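Long-range contact in cell division control protein (Pyrococcus abyssi, PDB 6RPP), which is an intein with a HINT fold that probably excises itself from a replicative MCM helicase precursor by protein splicing: residues A[72-86]-A[133-147]. The protein carries 2 engineered substitutions. Sequence-based numbering, arbitrary orientation.
Sequences WKRTAPKKMMLVKTR and EVAEILEYEPKDPWV
Two antiparallel strand pairings of the HINT fold, joined by paired loops, bring Lys73 over Trp146 at one end and Arg86 against Glu133 at the other. Reciprocal backbone hydrogen bonds join Arg74 to Val147, Met80 to Tyr140 and Leu82 to Leu138. Lys73, extended with CG anti to its own N (chi1 169°), lays CE over the centre of the indole face, 3.4 Å from Trp146 CD2; its NZ makes a cation-pi contact and also bridges to Glu26. Replacing Trp146 by an alanine would probably strip the Lys73 methylenes of their aromatic platform and cost the ammonium its cation-pi partner. Where strands meet loops, Met80 CB packs over the Tyr140 ring, 3.3 Å from Tyr140 CZ, and bends at chi2 and chi3 bring CE to Val147 CG1 at 3.7 Å; flexible, unbranched methionine suits this corner. On the opposite sheet face, Met81 SD touches Ile137 CG2 at 3.6 Å. A classic bulge lets Lys84 O accept from Ala135 N at 2.8 Å and, weakly, from Glu136 N. Beyond it, Arg86 NE meets Glu133 OE1 at 2.9 Å, a bent salt bridge. Strand 80-85 lies between strands 90-93 and 128-140, whereas strand 63-75 lies between 44-56 and 146-151 in the other sheet.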
ATOM      1  N   TRP A  72       6.494   2.980  -8.062  1.00 19.77           N
ATOM      2  CA  TRP A  72       7.381   3.831  -7.291  1.00 17.06           C
ATOM      3  C   TRP A  72       8.360   3.010  -6.473  1.00 17.92           C
ATOM      4  O   TRP A  72       7.954   2.079  -5.790  1.00 19.68           O
ATOM      5  CB  TRP A  72       6.574   4.685  -6.306  1.00 18.24           C
ATOM      6  CG  TRP A  72       5.957   5.818  -6.905  1.00 22.83           C
ATOM      7  CD1 TRP A  72       4.628   5.954  -7.283  1.00 24.82           C
ATOM      8  CD2 TRP A  72       6.596   7.040  -7.255  1.00 23.27           C
ATOM      9  NE1 TRP A  72       4.439   7.192  -7.844  1.00 27.04           N
ATOM     10  CE2 TRP A  72       5.617   7.880  -7.824  1.00 24.76           C
ATOM     11  CE3 TRP A  72       7.896   7.517  -7.115  1.00 26.55           C
ATOM     12  CZ2 TRP A  72       5.911   9.164  -8.256  1.00 31.04           C
ATOM     13  CZ3 TRP A  72       8.181   8.798  -7.540  1.00 34.18           C
ATOM     14  CH2 TRP A  72       7.203   9.601  -8.103  1.00 32.19           C
ATOM     15  N   LYS A  73       9.634   3.375  -6.530  1.00 18.24           N
ATOM     16  CA  LYS A  73      10.674   2.759  -5.707  1.00 18.39           C
ATOM     17  C   LYS A  73      11.377   3.880  -4.968  1.00 20.32           C
ATOM     18  O   LYS A  73      11.940   4.757  -5.615  1.00 21.74           O
ATOM     19  CB  LYS A  73      11.689   2.029  -6.586  1.00 22.93           C
ATOM     20  CG  LYS A  73      13.003   1.529  -5.902  1.00 20.01           C
ATOM     21  CD  LYS A  73      13.938   0.932  -6.891  1.00 22.53           C
ATOM     22  CE  LYS A  73      15.234   0.250  -6.241  1.00 25.28           C
ATOM     23  NZ  LYS A  73      15.912  -0.495  -7.231  1.00 29.37           N
ATOM     24  N   ARG A  74      11.397   3.836  -3.637  1.00 18.92           N
ATOM     25  CA  ARG A  74      11.935   4.943  -2.871  1.00 17.87           C
ATOM     26  C   ARG A  74      12.900   4.426  -1.816  1.00 16.40           C
ATOM     27  O   ARG A  74      12.771   3.306  -1.323  1.00 18.19           O
ATOM     28  CB  ARG A  74      10.827   5.796  -2.186  1.00 23.64           C
ATOM     29  CG  ARG A  74       9.860   6.456  -3.187  1.00 29.41           C
ATOM     30  CD  ARG A  74       9.205   7.707  -2.590  1.00 45.88           C
ATOM     31  NE  ARG A  74       7.908   8.000  -3.207  1.00 52.93           N
ATOM     32  CZ  ARG A  74       7.684   9.021  -4.024  1.00 62.93           C
ATOM     33  NH1 ARG A  74       8.665   9.863  -4.315  1.00 66.59           N
ATOM     34  NH2 ARG A  74       6.477   9.207  -4.544  1.00 66.45           N
ATOM     35  N   THR A  75      13.849   5.281  -1.435  1.00 20.84           N
ATOM     36  CA  THR A  75      14.728   4.933  -0.334  1.00 18.70           C
ATOM     37  C   THR A  75      13.922   4.683   0.945  1.00 18.74           C
ATOM     38  O   THR A  75      13.062   5.485   1.336  1.00 21.76           O
ATOM     39  CB  THR A  75      15.751   6.058  -0.115  1.00 23.09           C
ATOM     40  OG1 THR A  75      16.460   6.280  -1.340  1.00 28.88           O
ATOM     41  CG2 THR A  75      16.756   5.721   0.962  1.00 22.84           C
ATOM     42  N   ALA A  76      14.238   3.599   1.615  1.00 17.49           N
ATOM     43  CA  ALA A  76      13.568   3.325   2.874  1.00 15.90           C
ATOM     44  C   ALA A  76      13.939   4.388   3.916  1.00 16.84           C
ATOM     45  O   ALA A  76      15.099   4.846   3.999  1.00 19.99           O
ATOM     46  CB  ALA A  76      13.950   1.940   3.379  1.00 19.75           C
ATOM     47  N   PRO A  77      12.993   4.787   4.756  1.00 17.71           N
ATOM     48  CA  PRO A  77      13.343   5.622   5.913  1.00 20.21           C
ATOM     49  C   PRO A  77      14.175   4.873   6.975  1.00 17.73           C
ATOM     50  O   PRO A  77      14.404   3.650   6.864  1.00 20.54           O
ATOM     51  CB  PRO A  77      11.967   6.043   6.442  1.00 20.97           C
ATOM     52  CG  PRO A  77      11.048   4.926   6.070  1.00 25.00           C
ATOM     53  CD  PRO A  77      11.534   4.480   4.675  1.00 17.32           C
ATOM     54  N   LYS A  78      14.648   5.611   7.983  1.00 19.39           N
ATOM     55  CA  LYS A  78      15.501   5.002   8.975  1.00 24.58           C
ATOM     56  C   LYS A  78      14.724   4.024   9.841  1.00 21.71           C
ATOM     57  O   LYS A  78      15.324   3.084  10.395  1.00 23.50           O
ATOM     58  CB  LYS A  78      16.151   6.106   9.812  1.00 23.91           C
ATOM     59  CG  LYS A  78      17.143   7.000   9.044  1.00 33.91           C
ATOM     60  CD  LYS A  78      18.340   6.196   8.536  1.00 42.84           C
ATOM     61  CE  LYS A  78      19.556   7.090   8.215  1.00 45.36           C
ATOM     62  NZ  LYS A  78      20.738   6.276   7.723  1.00 38.88           N
ATOM     63  N   LYS A  79      13.401   4.228   9.982  1.00 19.72           N
ATOM     64  CA  LYS A  79      12.524   3.374  10.783  1.00 21.35           C
ATOM     65  C   LYS A  79      11.321   3.006   9.939  1.00 21.26           C
ATOM     66  O   LYS A  79      10.894   3.780   9.083  1.00 22.00           O
ATOM     67  CB  LYS A  79      12.027   4.059  12.114  1.00 27.78           C
ATOM     68  CG  LYS A  79      13.204   4.495  12.967  1.00 40.23           C
ATOM     69  CD  LYS A  79      12.838   5.007  14.336  1.00 64.65           C
ATOM     70  CE  LYS A  79      13.993   4.779  15.330  1.00 78.48           C
ATOM     71  NZ  LYS A  79      14.885   3.625  14.985  1.00 82.19           N
ATOM     72  N   MET A  80      10.772   1.803  10.189  1.00 20.42           N
ATOM     73  CA  MET A  80       9.533   1.334   9.572  1.00 18.44           C
ATOM     74  C   MET A  80       8.562   0.865  10.654  1.00 17.47           C
ATOM     75  O   MET A  80       8.910   0.774  11.823  1.00 20.52           O
ATOM     76  CB  MET A  80       9.791   0.180   8.560  1.00 20.52           C
ATOM     77  CG  MET A  80      10.719   0.484   7.353  1.00 28.67           C
ATOM     78  SD  MET A  80       9.751   1.329   6.078  1.00 22.51           S
ATOM     79  CE  MET A  80       8.728  -0.050   5.448  1.00 20.74           C
ATOM     80  N   MET A  81       7.295   0.621  10.258  1.00 18.24           N
ATOM     81  CA  MET A  81       6.272   0.199  11.217  1.00 22.76           C
ATOM     82  C   MET A  81       5.614  -1.077  10.741  1.00 19.96           C
ATOM     83  O   MET A  81       5.200  -1.172   9.587  1.00 18.54           O
ATOM     84  CB  MET A  81       5.168   1.264  11.431  1.00 26.62           C
ATOM     85  CG  MET A  81       5.598   2.617  11.884  1.00 50.31           C
ATOM     86  SD  MET A  81       5.852   2.434  13.619  1.00 55.34           S
ATOM     87  CE  MET A  81       6.112   4.141  14.112  1.00 59.57           C
ATOM     88  N   LEU A  82       5.443  -2.024  11.649  1.00 17.74           N
ATOM     89  CA  LEU A  82       4.631  -3.205  11.388  1.00 17.94           C
ATOM     90  C   LEU A  82       3.275  -2.940  12.006  1.00 19.20           C
ATOM     91  O   LEU A  82       3.180  -2.702  13.212  1.00 20.48           O
ATOM     92  CB  LEU A  82       5.286  -4.464  11.983  1.00 19.37           C
ATOM     93  CG  LEU A  82       4.388  -5.676  12.219  1.00 22.44           C
ATOM     94  CD1 LEU A  82       3.939  -6.225  10.866  1.00 23.90           C
ATOM     95  CD2 LEU A  82       5.130  -6.731  13.051  1.00 22.57           C
ATOM     96  N   VAL A  83       2.228  -3.043  11.202  1.00 17.90           N
ATOM     97  CA  VAL A  83       0.865  -2.776  11.649  1.00 16.70           C
ATOM     98  C   VAL A  83       0.122  -4.085  11.637  1.00 18.25           C
ATOM     99  O   VAL A  83       0.145  -4.790  10.622  1.00 18.93           O
ATOM    100  CB  VAL A  83       0.180  -1.756  10.746  1.00 16.75           C
ATOM    101  CG1 VAL A  83      -1.318  -1.563  11.133  1.00 19.89           C
ATOM    102  CG2 VAL A  83       0.932  -0.474  10.813  1.00 17.37           C
ATOM    103  N   LYS A  84      -0.464  -4.457  12.774  1.00 16.55           N
ATOM    104  CA  LYS A  84      -1.202  -5.707  12.889  1.00 19.00           C
ATOM    105  C   LYS A  84      -2.628  -5.417  13.324  1.00 21.25           C
ATOM    106  O   LYS A  84      -2.838  -4.588  14.225  1.00 19.86           O
ATOM    107  CB  LYS A  84      -0.549  -6.668  13.911  1.00 19.11           C
ATOM    108  CG  LYS A  84       0.881  -7.095  13.573  1.00 23.39           C
ATOM    109  CD  LYS A  84       1.473  -7.900  14.729  1.00 29.55           C
ATOM    110  CE  LYS A  84       0.811  -9.249  14.856  1.00 31.88           C
ATOM    111  NZ  LYS A  84       1.498 -10.050  15.959  1.00 35.32           N
ATOM    112  N   THR A  85      -3.613  -6.109  12.731  1.00 18.24           N
ATOM    113  CA  THR A  85      -5.010  -5.871  13.079  1.00 18.43           C
ATOM    114  C   THR A  85      -5.590  -7.050  13.864  1.00 23.78           C
ATOM    115  O   THR A  85      -5.032  -8.160  13.889  1.00 22.11           O
ATOM    116  CB  THR A  85      -5.904  -5.634  11.858  1.00 21.74           C
ATOM    117  OG1 THR A  85      -6.071  -6.882  11.144  1.00 21.07           O
ATOM    118  CG2 THR A  85      -5.336  -4.567  10.910  1.00 18.81           C
ATOM    119  N   ARG A  86      -6.731  -6.800  14.527  1.00 21.52           N
ATOM    120  CA  ARG A  86      -7.379  -7.869  15.292  1.00 22.89           C
ATOM    121  C   ARG A  86      -7.905  -8.966  14.377  1.00 22.93           C
ATOM    122  O   ARG A  86      -7.956 -10.130  14.796  1.00 27.32           O
ATOM    123  CB  ARG A  86      -8.482  -7.286  16.155  1.00 25.33           C
ATOM    124  CG  ARG A  86      -7.858  -6.653  17.365  1.00 34.48           C
ATOM    125  CD  ARG A  86      -8.851  -6.178  18.431  1.00 42.14           C
ATOM    126  NE  ARG A  86      -8.527  -4.810  18.831  1.00 67.02           N
ATOM    127  CZ  ARG A  86      -7.641  -4.483  19.770  1.00 74.29           C
ATOM    128  NH1 ARG A  86      -7.399  -3.205  20.034  1.00 74.23           N
ATOM    129  NH2 ARG A  86      -6.987  -5.425  20.439  1.00 75.33           N
ATOM    130  N   GLU A 133     -10.129  -3.299  13.784  1.00 23.27           N
ATOM    131  CA  GLU A 133      -9.314  -2.595  14.785  1.00 24.44           C
ATOM    132  C   GLU A 133      -7.836  -2.913  14.656  1.00 22.96           C
ATOM    133  O   GLU A 133      -7.424  -4.087  14.631  1.00 22.36           O
ATOM    134  CB  GLU A 133      -9.766  -2.960  16.199  1.00 24.98           C
ATOM    135  CG  GLU A 133     -11.187  -2.485  16.462  1.00 35.07           C
ATOM    136  CD  GLU A 133     -11.659  -2.754  17.875  1.00 53.37           C
ATOM    137  OE1 GLU A 133     -10.821  -3.099  18.730  1.00 52.76           O
ATOM    138  OE2 GLU A 133     -12.875  -2.612  18.126  1.00 58.87           O
ATOM    139  N   VAL A 134      -7.016  -1.862  14.663  1.00 20.80           N
ATOM    140  CA  VAL A 134      -5.588  -2.106  14.861  1.00 20.89           C
ATOM    141  C   VAL A 134      -5.366  -2.760  16.234  1.00 23.70           C
ATOM    142  O   VAL A 134      -5.950  -2.348  17.260  1.00 27.93           O
ATOM    143  CB  VAL A 134      -4.815  -0.778  14.728  1.00 24.28           C
ATOM    144  CG1 VAL A 134      -3.332  -0.959  15.114  1.00 25.58           C
ATOM    145  CG2 VAL A 134      -4.955  -0.215  13.327  1.00 22.95           C
ATOM    146  N   ALA A 135      -4.502  -3.784  16.271  1.00 21.28           N
ATOM    147  CA  ALA A 135      -4.114  -4.537  17.453  1.00 22.69           C
ATOM    148  C   ALA A 135      -2.826  -4.007  18.067  1.00 23.22           C
ATOM    149  O   ALA A 135      -2.760  -3.812  19.283  1.00 28.27           O
ATOM    150  CB  ALA A 135      -3.961  -6.042  17.119  1.00 24.82           C
ATOM    151  N   GLU A 136      -1.812  -3.753  17.250  1.00 21.99           N
ATOM    152  CA  GLU A 136      -0.515  -3.296  17.700  1.00 21.93           C
ATOM    153  C   GLU A 136       0.184  -2.640  16.524  1.00 19.54           C
ATOM    154  O   GLU A 136       0.004  -3.045  15.355  1.00 24.10           O
ATOM    155  CB  GLU A 136       0.377  -4.441  18.239  1.00 36.71           C
ATOM    156  CG  GLU A 136      -0.110  -5.266  19.402  1.00 59.55           C
ATOM    157  CD  GLU A 136      -0.714  -6.592  18.952  1.00 63.13           C
ATOM    158  OE1 GLU A 136      -0.277  -7.124  17.899  1.00 59.74           O
ATOM    159  OE2 GLU A 136      -1.624  -7.097  19.644  1.00 65.99           O
ATOM    160  N   ILE A 137       1.018  -1.661  16.838  1.00 20.97           N
ATOM    161  CA  ILE A 137       1.930  -1.062  15.875  1.00 21.33           C
ATOM    162  C   ILE A 137       3.320  -1.178  16.464  1.00 24.20           C
ATOM    163  O   ILE A 137       3.536  -0.749  17.605  1.00 28.84           O
ATOM    164  CB  ILE A 137       1.626   0.420  15.595  1.00 26.48           C
ATOM    165  CG1 ILE A 137       0.162   0.604  15.170  1.00 25.96           C
ATOM    166  CG2 ILE A 137       2.646   0.986  14.555  1.00 26.05           C
ATOM    167  CD1 ILE A 137      -0.668   1.270  16.276  1.00 37.90           C
ATOM    168  N   LEU A 138       4.257  -1.717  15.693  1.00 21.42           N
ATOM    169  CA  LEU A 138       5.612  -1.975  16.207  1.00 20.97           C
ATOM    170  C   LEU A 138       6.645  -1.392  15.255  1.00 21.44           C
ATOM    171  O   LEU A 138       6.704  -1.799  14.080  1.00 24.35           O
ATOM    172  CB  LEU A 138       5.861  -3.478  16.365  1.00 29.75           C
ATOM    173  CG  LEU A 138       7.251  -3.861  16.884  1.00 46.02           C
ATOM    174  CD1 LEU A 138       7.654  -3.015  18.106  1.00 52.17           C
ATOM    175  CD2 LEU A 138       7.298  -5.345  17.226  1.00 54.36           C
ATOM    176  N   GLU A 139       7.499  -0.505  15.778  1.00 23.81           N
ATOM    177  CA  GLU A 139       8.594   0.053  14.998  1.00 22.19           C
ATOM    178  C   GLU A 139       9.725  -0.957  14.823  1.00 22.36           C
ATOM    179  O   GLU A 139      10.010  -1.715  15.754  1.00 26.42           O
ATOM    180  CB  GLU A 139       9.113   1.277  15.738  1.00 26.43           C
ATOM    181  CG  GLU A 139      10.040   2.133  14.979  1.00 36.81           C
ATOM    182  CD  GLU A 139      10.353   3.386  15.755  1.00 57.66           C
ATOM    183  OE1 GLU A 139       9.623   4.387  15.584  1.00 61.85           O
ATOM    184  OE2 GLU A 139      11.306   3.346  16.564  1.00 67.85           O
ATOM    185  N   TYR A 140      10.358  -0.995  13.639  1.00 21.87           N
ATOM    186  CA  TYR A 140      11.564  -1.785  13.480  1.00 20.43           C
ATOM    187  C   TYR A 140      12.507  -1.028  12.547  1.00 24.11           C
ATOM    188  O   TYR A 140      12.110  -0.070  11.877  1.00 22.06           O
ATOM    189  CB  TYR A 140      11.194  -3.207  12.958  1.00 21.54           C
ATOM    190  CG  TYR A 140      10.672  -3.194  11.531  1.00 20.79           C
ATOM    191  CD1 TYR A 140       9.351  -2.872  11.241  1.00 21.54           C
ATOM    192  CD2 TYR A 140      11.535  -3.439  10.456  1.00 20.53           C
ATOM    193  CE1 TYR A 140       8.863  -2.833   9.911  1.00 19.40           C
ATOM    194  CE2 TYR A 140      11.077  -3.404   9.117  1.00 19.72           C
ATOM    195  CZ  TYR A 140       9.731  -3.095   8.853  1.00 20.33           C
ATOM    196  OH  TYR A 140       9.352  -2.999   7.547  1.00 18.32           O
ATOM    197  N   GLU A 141      13.742  -1.428  12.531  1.00 24.24           N
ATOM    198  CA  GLU A 141      14.723  -0.842  11.618  1.00 19.26           C
ATOM    199  C   GLU A 141      14.858  -1.771  10.429  1.00 23.54           C
ATOM    200  O   GLU A 141      15.075  -2.971  10.616  1.00 21.24           O
ATOM    201  CB  GLU A 141      16.070  -0.671  12.299  1.00 24.90           C
ATOM    202  CG  GLU A 141      16.026   0.370  13.405  1.00 38.03           C
ATOM    203  CD  GLU A 141      16.741  -0.086  14.649  1.00 68.56           C
ATOM    204  OE1 GLU A 141      16.172  -0.928  15.385  1.00 73.46           O
ATOM    205  OE2 GLU A 141      17.875   0.390  14.882  1.00 83.14           O
ATOM    206  N   PRO A 142      14.680  -1.282   9.207  1.00 21.26           N
ATOM    207  CA  PRO A 142      14.607  -2.194   8.063  1.00 18.04           C
ATOM    208  C   PRO A 142      15.946  -2.788   7.656  1.00 21.33           C
ATOM    209  O   PRO A 142      17.010  -2.151   7.728  1.00 21.36           O
ATOM    210  CB  PRO A 142      14.043  -1.314   6.954  1.00 19.26           C
ATOM    211  CG  PRO A 142      14.471   0.085   7.334  1.00 22.64           C
ATOM    212  CD  PRO A 142      14.371   0.120   8.847  1.00 21.21           C
ATOM    213  N   LYS A 143      15.856  -4.041   7.193  1.00 18.04           N
ATOM    214  CA  LYS A 143      16.991  -4.674   6.540  1.00 19.58           C
ATOM    215  C   LYS A 143      17.017  -4.340   5.065  1.00 18.65           C
ATOM    216  O   LYS A 143      18.096  -4.348   4.489  1.00 20.74           O
ATOM    217  CB  LYS A 143      16.926  -6.199   6.720  1.00 18.53           C
ATOM    218  CG  LYS A 143      17.229  -6.592   8.155  1.00 23.31           C
ATOM    219  CD  LYS A 143      17.040  -8.076   8.408  1.00 31.36           C
ATOM    220  CE  LYS A 143      17.474  -8.426   9.830  1.00 32.98           C
ATOM    221  NZ  LYS A 143      16.774  -7.572  10.844  1.00 40.09           N
ATOM    222  N   ASP A 144      15.861  -4.144   4.454  1.00 17.55           N
ATOM    223  CA  ASP A 144      15.749  -3.861   3.024  1.00 15.36           C
ATOM    224  C   ASP A 144      15.730  -2.347   2.838  1.00 20.43           C
ATOM    225  O   ASP A 144      14.897  -1.664   3.464  1.00 18.63           O
ATOM    226  CB  ASP A 144      14.443  -4.501   2.518  1.00 17.86           C
ATOM    227  CG  ASP A 144      14.239  -4.370   1.057  1.00 19.32           C
ATOM    228  OD1 ASP A 144      14.878  -3.552   0.361  1.00 17.80           O
ATOM    229  OD2 ASP A 144      13.305  -5.094   0.608  1.00 20.14           O
ATOM    230  N   PRO A 145      16.633  -1.779   2.080  1.00 16.91           N
ATOM    231  CA  PRO A 145      16.760  -0.310   2.038  1.00 17.68           C
ATOM    232  C   PRO A 145      15.868   0.355   0.992  1.00 15.92           C
ATOM    233  O   PRO A 145      16.039   1.558   0.740  1.00 17.04           O
ATOM    234  CB  PRO A 145      18.240  -0.116   1.718  1.00 20.66           C
ATOM    235  CG  PRO A 145      18.510  -1.244   0.763  1.00 16.92           C
ATOM    236  CD  PRO A 145      17.775  -2.446   1.396  1.00 16.34           C
ATOM    237  N   TRP A 146      14.853  -0.368   0.497  1.00 15.50           N
ATOM    238  CA  TRP A 146      13.924   0.203  -0.456  1.00 15.06           C
ATOM    239  C   TRP A 146      12.503  -0.027  -0.008  1.00 18.43           C
ATOM    240  O   TRP A 146      12.214  -1.016   0.660  1.00 18.69           O
ATOM    241  CB  TRP A 146      14.100  -0.418  -1.836  1.00 18.36           C
ATOM    242  CG  TRP A 146      15.454  -0.221  -2.379  1.00 15.48           C
ATOM    243  CD1 TRP A 146      16.458  -1.173  -2.447  1.00 21.62           C
ATOM    244  CD2 TRP A 146      15.980   0.956  -2.983  1.00 19.00           C
ATOM    245  NE1 TRP A 146      17.569  -0.634  -2.993  1.00 20.82           N
ATOM    246  CE2 TRP A 146      17.323   0.676  -3.329  1.00 18.11           C
ATOM    247  CE3 TRP A 146      15.475   2.245  -3.230  1.00 20.54           C
ATOM    248  CZ2 TRP A 146      18.154   1.611  -3.994  1.00 18.99           C
ATOM    249  CZ3 TRP A 146      16.289   3.174  -3.858  1.00 21.74           C
ATOM    250  CH2 TRP A 146      17.618   2.859  -4.218  1.00 20.93           C
ATOM    251  N   VAL A 147      11.622   0.901  -0.370  1.00 17.20           N
ATOM    252  CA  VAL A 147      10.179   0.731  -0.168  1.00 18.06           C
ATOM    253  C   VAL A 147       9.434   1.060  -1.466  1.00 16.77           C
ATOM    254  O   VAL A 147       9.989   1.678  -2.386  1.00 17.08           O
ATOM    255  CB  VAL A 147       9.647   1.604   0.977  1.00 17.74           C
ATOM    256  CG1 VAL A 147      10.248   1.064   2.318  1.00 20.76           C
ATOM    257  CG2 VAL A 147      10.090   3.032   0.832  1.00 16.78           C
TER